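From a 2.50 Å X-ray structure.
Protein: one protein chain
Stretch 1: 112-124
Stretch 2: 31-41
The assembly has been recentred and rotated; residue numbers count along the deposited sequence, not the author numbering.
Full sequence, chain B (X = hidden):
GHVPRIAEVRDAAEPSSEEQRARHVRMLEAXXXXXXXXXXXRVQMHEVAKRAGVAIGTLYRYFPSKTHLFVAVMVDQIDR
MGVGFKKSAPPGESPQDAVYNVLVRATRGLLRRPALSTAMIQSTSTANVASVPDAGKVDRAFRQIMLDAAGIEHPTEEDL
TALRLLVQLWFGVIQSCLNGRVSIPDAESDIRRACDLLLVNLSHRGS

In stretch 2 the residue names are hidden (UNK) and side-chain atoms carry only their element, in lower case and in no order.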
ATOM      1  N   ARG B 112     -11.268  11.540   5.936  1.00 65.26           N
ATOM      2  CA  ARG B 112     -12.034  12.793   5.824  1.00 68.15           C
ATOM      3  C   ARG B 112     -11.595  13.696   4.661  1.00 67.35           C
ATOM      4  O   ARG B 112     -12.333  14.581   4.255  1.00 66.67           O
ATOM      5  CB  ARG B 112     -11.931  13.623   7.109  1.00 69.60           C
ATOM      6  CG  ARG B 112     -12.671  13.099   8.355  1.00 71.72           C
ATOM      7  CD  ARG B 112     -13.033  14.277   9.324  1.00 73.13           C
ATOM      8  NE  ARG B 112     -12.011  14.673  10.313  1.00 76.51           N
ATOM      9  CZ  ARG B 112     -11.038  15.587  10.119  1.00 78.57           C
ATOM     10  NH1 ARG B 112     -10.908  16.240   8.938  1.00 78.24           N
ATOM     11  NH2 ARG B 112     -10.174  15.851  11.121  1.00 78.16           N
ATOM     12  N   ARG B 113     -10.365  13.524   4.182  1.00 67.61           N
ATOM     13  CA  ARG B 113      -9.886  14.186   2.969  1.00 66.27           C
ATOM     14  C   ARG B 113      -9.233  13.117   2.127  1.00 65.11           C
ATOM     15  O   ARG B 113      -8.012  12.894   2.237  1.00 64.26           O
ATOM     16  CB  ARG B 113      -8.897  15.313   3.266  1.00 67.83           C
ATOM     17  CG  ARG B 113      -9.428  16.345   4.257  1.00 70.03           C
ATOM     18  CD  ARG B 113      -8.399  16.575   5.348  1.00 71.23           C
ATOM     19  NE  ARG B 113      -7.655  17.809   5.125  1.00 72.11           N
ATOM     20  CZ  ARG B 113      -6.529  18.122   5.754  1.00 72.75           C
ATOM     21  NH1 ARG B 113      -5.993  17.270   6.631  1.00 72.50           N
ATOM     22  NH2 ARG B 113      -5.930  19.282   5.488  1.00 72.77           N
ATOM     23  N   PRO B 114     -10.053  12.437   1.287  1.00 63.55           N
ATOM     24  CA  PRO B 114      -9.587  11.265   0.581  1.00 62.11           C
ATOM     25  C   PRO B 114      -8.562  11.707  -0.405  1.00 61.39           C
ATOM     26  O   PRO B 114      -7.494  11.078  -0.536  1.00 63.04           O
ATOM     27  CB  PRO B 114     -10.848  10.753  -0.147  1.00 62.91           C
ATOM     28  CG  PRO B 114     -12.005  11.420   0.567  1.00 64.07           C
ATOM     29  CD  PRO B 114     -11.458  12.747   0.955  1.00 63.57           C
ATOM     30  N   ALA B 115      -8.846  12.810  -1.076  1.00 60.14           N
ATOM     31  CA  ALA B 115      -8.022  13.200  -2.189  1.00 59.43           C
ATOM     32  C   ALA B 115      -6.584  13.476  -1.703  1.00 58.64           C
ATOM     33  O   ALA B 115      -5.635  12.867  -2.199  1.00 59.02           O
ATOM     34  CB  ALA B 115      -8.661  14.385  -2.951  1.00 61.39           C
ATOM     35  N   LEU B 116      -6.445  14.315  -0.676  1.00 57.41           N
ATOM     36  CA  LEU B 116      -5.146  14.560   0.007  1.00 55.54           C
ATOM     37  C   LEU B 116      -4.460  13.319   0.557  1.00 53.19           C
ATOM     38  O   LEU B 116      -3.276  13.120   0.367  1.00 52.68           O
ATOM     39  CB  LEU B 116      -5.344  15.526   1.168  1.00 55.04           C
ATOM     40  CG  LEU B 116      -4.142  15.828   2.059  1.00 56.27           C
ATOM     41  CD1 LEU B 116      -3.028  16.512   1.262  1.00 54.86           C
ATOM     42  CD2 LEU B 116      -4.612  16.709   3.252  1.00 56.37           C
ATOM     43  N   SER B 117      -5.210  12.509   1.276  1.00 52.71           N
ATOM     44  CA  SER B 117      -4.700  11.234   1.788  1.00 52.99           C
ATOM     45  C   SER B 117      -4.163  10.286   0.726  1.00 54.64           C
ATOM     46  O   SER B 117      -3.074   9.726   0.868  1.00 54.73           O
ATOM     47  CB  SER B 117      -5.795  10.556   2.600  1.00 52.82           C
ATOM     48  OG  SER B 117      -6.048  11.387   3.735  1.00 53.00           O
ATOM     49  N   THR B 118      -4.913  10.136  -0.356  1.00 55.10           N
ATOM     50  CA  THR B 118      -4.455   9.390  -1.485  1.00 56.50           C
ATOM     51  C   THR B 118      -3.122   9.914  -1.987  1.00 58.97           C
ATOM     52  O   THR B 118      -2.193   9.119  -2.212  1.00 63.35           O
ATOM     53  CB  THR B 118      -5.497   9.496  -2.563  1.00 58.35           C
ATOM     54  OG1 THR B 118      -6.750   9.050  -2.025  1.00 59.59           O
ATOM     55  CG2 THR B 118      -5.129   8.716  -3.762  1.00 57.39           C
ATOM     56  N   ALA B 119      -2.957  11.222  -2.151  1.00 57.95           N
ATOM     57  CA  ALA B 119      -1.642  11.699  -2.574  1.00 58.57           C
ATOM     58  C   ALA B 119      -0.509  11.401  -1.573  1.00 60.89           C
ATOM     59  O   ALA B 119       0.645  11.230  -1.984  1.00 61.02           O
ATOM     60  CB  ALA B 119      -1.684  13.171  -2.888  1.00 59.95           C
HETATM   61  N   MSE B 120      -0.814  11.345  -0.277  1.00 61.68           N
HETATM   62  CA  MSE B 120       0.249  11.124   0.683  1.00 67.01           C
HETATM   63  C   MSE B 120       0.616   9.668   0.756  1.00 65.84           C
HETATM   64  O   MSE B 120       1.785   9.327   0.819  1.00 66.30           O
HETATM   65  CB  MSE B 120      -0.120  11.626   2.066  1.00 67.97           C
HETATM   66  CG  MSE B 120      -0.457  13.115   2.144  1.00 70.30           C
HETATM   67 SE   MSE B 120      -0.846  13.682   3.997  1.00 74.75          SE
HETATM   68  CE  MSE B 120      -2.461  12.643   4.348  1.00 70.64           C
ATOM     69  N   ILE B 121      -0.402   8.822   0.792  1.00 66.17           N
ATOM     70  CA  ILE B 121      -0.262   7.389   0.760  1.00 66.60           C
ATOM     71  C   ILE B 121       0.444   6.947  -0.553  1.00 67.39           C
ATOM     72  O   ILE B 121       1.437   6.199  -0.520  1.00 66.00           O
ATOM     73  CB  ILE B 121      -1.655   6.720   0.879  1.00 67.89           C
ATOM     74  CG1 ILE B 121      -2.424   7.215   2.124  1.00 67.71           C
ATOM     75  CG2 ILE B 121      -1.578   5.185   0.755  1.00 68.08           C
ATOM     76  CD1 ILE B 121      -2.035   6.589   3.430  1.00 68.92           C
ATOM     77  N   GLN B 122      -0.024   7.402  -1.710  1.00 67.14           N
ATOM     78  CA  GLN B 122       0.630   6.909  -2.920  1.00 68.64           C
ATOM     79  C   GLN B 122       2.047   7.327  -2.936  1.00 69.12           C
ATOM     80  O   GLN B 122       2.902   6.535  -3.284  1.00 72.35           O
ATOM     81  CB  GLN B 122      -0.042   7.323  -4.201  1.00 68.83           C
ATOM     82  CG  GLN B 122      -1.262   6.530  -4.433  1.00 71.16           C
ATOM     83  CD  GLN B 122      -2.072   7.059  -5.608  1.00 73.57           C
ATOM     84  OE1 GLN B 122      -1.516   7.649  -6.568  1.00 73.17           O
ATOM     85  NE2 GLN B 122      -3.397   6.846  -5.548  1.00 72.85           N
ATOM     86  N   SER B 123       2.308   8.555  -2.511  1.00 69.93           N
ATOM     87  CA  SER B 123       3.672   9.064  -2.428  1.00 69.89           C
ATOM     88  C   SER B 123       4.576   8.226  -1.552  1.00 70.29           C
ATOM     89  O   SER B 123       5.687   7.949  -1.927  1.00 72.41           O
ATOM     90  CB  SER B 123       3.663  10.512  -1.958  1.00 69.78           C
ATOM     91  OG  SER B 123       3.526  11.375  -3.064  1.00 68.62           O
ATOM     92  N   THR B 124       4.092   7.797  -0.404  1.00 72.06           N
ATOM     93  CA  THR B 124       4.868   6.956   0.543  1.00 73.14           C
ATOM     94  C   THR B 124       5.059   5.492   0.083  1.00 73.14           C
ATOM     95  O   THR B 124       6.027   4.828   0.449  1.00 72.05           O
ATOM     96  CB  THR B 124       4.203   7.049   1.919  1.00 73.05           C
ATOM     97  OG1 THR B 124       4.434   8.370   2.426  1.00 72.36           O
ATOM     98  CG2 THR B 124       4.727   6.000   2.896  1.00 73.59           C
ATOM     99  N   UNK B  31       0.688  22.843  -0.906  1.00 56.55           N
ATOM    100  CA  UNK B  31       0.717  21.489  -1.400  1.00 55.89           C
ATOM    101  C   UNK B  31      -0.586  20.823  -0.967  1.00 57.31           C
ATOM    102  O   UNK B  31      -1.315  20.259  -1.828  1.00 56.90           O
ATOM    103  c   UNK B  31       1.924  20.768  -0.900  1.00 55.22           C
ATOM    104  N   UNK B  32      -0.914  20.980   0.326  1.00 57.70           N
ATOM    105  CA  UNK B  32      -2.150  20.444   0.920  1.00 58.59           C
ATOM    106  C   UNK B  32      -3.451  20.870   0.196  1.00 60.31           C
ATOM    107  O   UNK B  32      -4.281  20.003  -0.124  1.00 61.56           O
ATOM    108  c   UNK B  32      -2.229  20.718   2.450  1.00 58.72           C
ATOM    109  c   UNK B  32      -3.645  20.433   3.006  1.00 58.06           C
ATOM    110  c   UNK B  32      -0.752  20.486   4.489  1.00 59.07           C
ATOM    111  c   UNK B  32      -1.193  19.874   3.191  1.00 57.66           C
ATOM    112  N   UNK B  33      -3.612  22.166  -0.075  1.00 60.52           N
ATOM    113  CA  UNK B  33      -4.751  22.683  -0.855  1.00 62.28           C
ATOM    114  C   UNK B  33      -4.842  22.125  -2.268  1.00 62.94           C
ATOM    115  O   UNK B  33      -5.938  21.853  -2.772  1.00 63.85           O
ATOM    116  o   UNK B  33      -5.364  26.617   0.890  1.00 65.93           O
ATOM    117  c   UNK B  33      -4.687  24.202  -1.035  1.00 63.27           C
ATOM    118  c   UNK B  33      -3.927  24.970  -0.000  1.00 64.31           C
ATOM    119  o   UNK B  33      -3.932  27.252  -0.676  1.00 67.14           O
ATOM    120  c   UNK B  33      -4.434  26.384   0.087  1.00 65.94           C
ATOM    121  N   UNK B  34      -3.707  21.986  -2.937  1.00 62.36           N
ATOM    122  CA  UNK B  34      -3.768  21.465  -4.296  1.00 62.55           C
ATOM    123  C   UNK B  34      -4.126  19.989  -4.329  1.00 62.66           C
ATOM    124  O   UNK B  34      -4.950  19.560  -5.138  1.00 63.12           O
ATOM    125  c   UNK B  34      -2.702  23.255  -5.563  1.00 61.99           C
ATOM    126  c   UNK B  34      -2.514  21.808  -5.085  1.00 61.76           C
ATOM    127  c   UNK B  34      -2.959  23.264  -7.058  1.00 62.02           C
ATOM    128  c   UNK B  34      -1.574  24.241  -5.131  1.00 61.57           C
ATOM    129  N   UNK B  35      -3.551  19.221  -3.414  1.00 63.32           N
ATOM    130  CA  UNK B  35      -3.872  17.814  -3.333  1.00 63.89           C
ATOM    131  C   UNK B  35      -5.286  17.673  -2.825  1.00 64.91           C
ATOM    132  O   UNK B  35      -5.903  16.646  -3.067  1.00 64.18           O
ATOM    133  c   UNK B  35      -2.907  17.092  -2.435  1.00 64.72           C
ATOM    134  N   UNK B  36      -5.801  18.700  -2.130  1.00 66.49           N
ATOM    135  CA  UNK B  36      -7.198  18.688  -1.681  1.00 68.11           C
ATOM    136  C   UNK B  36      -8.156  18.956  -2.843  1.00 69.79           C
ATOM    137  O   UNK B  36      -9.279  18.439  -2.856  1.00 72.10           O
ATOM    138  o   UNK B  36      -6.943  19.020   0.724  1.00 67.64           O
ATOM    139  c   UNK B  36      -8.981  19.832  -0.239  1.00 67.28           C
ATOM    140  c   UNK B  36      -7.481  19.618  -0.461  1.00 68.16           C
ATOM    141  N   UNK B  37      -7.707  19.703  -3.838  1.00 69.96           N
ATOM    142  CA  UNK B  37      -8.583  20.078  -4.941  1.00 71.29           C
ATOM    143  C   UNK B  37      -8.473  19.173  -6.181  1.00 70.82           C
ATOM    144  O   UNK B  37      -9.354  19.169  -7.028  1.00 71.38           O
ATOM    145  c   UNK B  37      -7.732  23.847  -4.311  1.00 73.67           C
ATOM    146  o   UNK B  37      -6.950  24.021  -5.280  1.00 74.55           O
ATOM    147  c   UNK B  37      -8.439  22.484  -4.113  1.00 73.31           C
ATOM    148  c   UNK B  37      -8.360  21.547  -5.316  1.00 71.07           C
ATOM    149  o   UNK B  37      -7.963  24.757  -3.477  1.00 74.35           O
ATOM    150  N   UNK B  38      -7.380  18.441  -6.330  1.00 70.19           N
ATOM    151  CA  UNK B  38      -7.221  17.632  -7.538  1.00 69.00           C
ATOM    152  C   UNK B  38      -6.413  16.470  -7.084  1.00 69.15           C
ATOM    153  O   UNK B  38      -5.607  16.619  -6.174  1.00 69.16           O
ATOM    154  c   UNK B  38      -6.213  19.845  -8.399  1.00 68.42           C
ATOM    155  n   UNK B  38      -5.482  23.114 -10.488  1.00 68.07           N
ATOM    156  c   UNK B  38      -5.815  22.151  -9.373  1.00 68.91           C
ATOM    157  c   UNK B  38      -6.435  18.357  -8.630  1.00 68.18           C
ATOM    158  c   UNK B  38      -5.608  20.610  -9.594  1.00 68.35           C
ATOM    159  N   UNK B  39      -6.639  15.323  -7.713  1.00 68.90           N
ATOM    160  CA  UNK B  39      -5.734  14.174  -7.655  1.00 69.16           C
ATOM    161  C   UNK B  39      -4.223  14.534  -7.856  1.00 67.53           C
ATOM    162  O   UNK B  39      -3.873  15.641  -8.344  1.00 65.18           O
ATOM    163  c   UNK B  39      -6.699  12.969 -11.178  1.00 78.33           C
ATOM    164  c   UNK B  39      -6.183  13.180  -8.712  1.00 71.00           C
ATOM    165  o   UNK B  39      -6.156  11.832 -11.342  1.00 78.08           O
ATOM    166  c   UNK B  39      -6.189  13.854 -10.071  1.00 75.55           C
ATOM    167  o   UNK B  39      -7.644  13.441 -11.887  1.00 80.11           O
ATOM    168  N   UNK B  40      -3.342  13.586  -7.492  1.00 65.84           N
ATOM    169  CA  UNK B  40      -1.884  13.806  -7.459  1.00 64.68           C
ATOM    170  C   UNK B  40      -1.381  14.139  -8.869  1.00 64.31           C
ATOM    171  O   UNK B  40      -0.663  15.109  -9.058  1.00 64.08           O
ATOM    172  c   UNK B  40       0.764  11.162  -6.225  1.00 62.01           C
ATOM    173  c   UNK B  40       1.009  13.585  -6.119  1.00 61.69           C
ATOM    174  c   UNK B  40       0.053  12.467  -6.002  1.00 62.53           C
ATOM    175  c   UNK B  40      -1.168  12.550  -6.936  1.00 65.02           C
ATOM    176  N   UNK B  41      -1.787  13.343  -9.856  1.00 64.24           N
ATOM    177  CA  UNK B  41      -1.390  13.524 -11.260  1.00 64.30           C
ATOM    178  C   UNK B  41      -1.631  14.936 -11.792  1.00 65.18           C
ATOM    179  O   UNK B  41      -0.939  15.401 -12.692  1.00 64.15           O
ATOM    180  c   UNK B  41      -2.114  12.494 -12.145  1.00 66.22           C
TER
HETATM  181  O   HOH W   1      -4.889  13.552  -4.649  1.00 63.34           O

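Position 31 has one side-chain carbon, beyond contact range of stretch 1: alanine, A31, a small residue in a buried place.

Position 32 carries four carbons, forked at the first, with one arm two carbons long. The one-carbon arm lies 3.9 Å from L116 CD2 and 3.6 Å from R113 NH2. This is isoleucine, I32; its branch next to the backbone offers an apolar surface, CG2, to both a leucine methyl and an obliquely placed guanidinium.

Position 33 has three carbons, the third bearing two oxygens, and points away from stretch 1. It is glutamate, E33, whose charge suits an exposed site.

Position 34 has four carbons forked at the second, points away and makes no contact. It is leucine, L34, its branched hydrocarbon buried without help from stretch 1.

Position 35 again shows a single carbon, directed toward stretch 1: this CB lies 3.7 Å from L116 CD1 and 4.1 Å from A119 CB. It is alanine, A35. The small side chain goes with a close approach of backbones, the CA atoms of A35 and L116 being 4.8 Å apart. A35 O is 3.4 Å from L116 N, but the angle is too poor for a hydrogen bond.

Position 36 has one carbon bearing an oxygen and a carbon; the oxygen lies 3.9 Å from L116 CB. This is threonine, T36, whose OG1 donates to I32 O at 3.0 Å, satisfying the hydroxyl within its own helix.

Position 37 has three carbons and a terminal pair of oxygens, pointing away: glutamate, E37, its carboxylate readily hydrated where exposed.

Position 38 is a row of four carbons ending in nitrogen, pointing away: lysine, K38, the first residue after the helix to leave helical phi/psi. Its long chain can keep the ammonium off the apolar contact.

Position 39 repeats the three-carbon carboxylate, away and without contact: glutamate, E39, suited to exposure as E37 is.

Position 40 has four carbons forked at the second and points toward stretch 1. The fork carbon lies 3.6 Å from A119 CB, and one branch tip is 4.2 Å from both Q122 OE1 and S123 OG. This is leucine, L40, whose branched hydrocarbon covers the A119 methyl.

Position 41 has one carbon, out of reach: alanine, A41, whose methyl costs little where exposed.

The contact is apolar packing, with no direct hydrogen bond across it. I32 and A35 meet L116, while A119 touches both A35 and L40. The helix axes approach to 7.4 Å at 111°. A water donates to A115 O at 2.7 Å and, weakly, to K38 O at 3.5 Å, linking the two backbones.

Stretch 2 31-41: AIELATEKELA
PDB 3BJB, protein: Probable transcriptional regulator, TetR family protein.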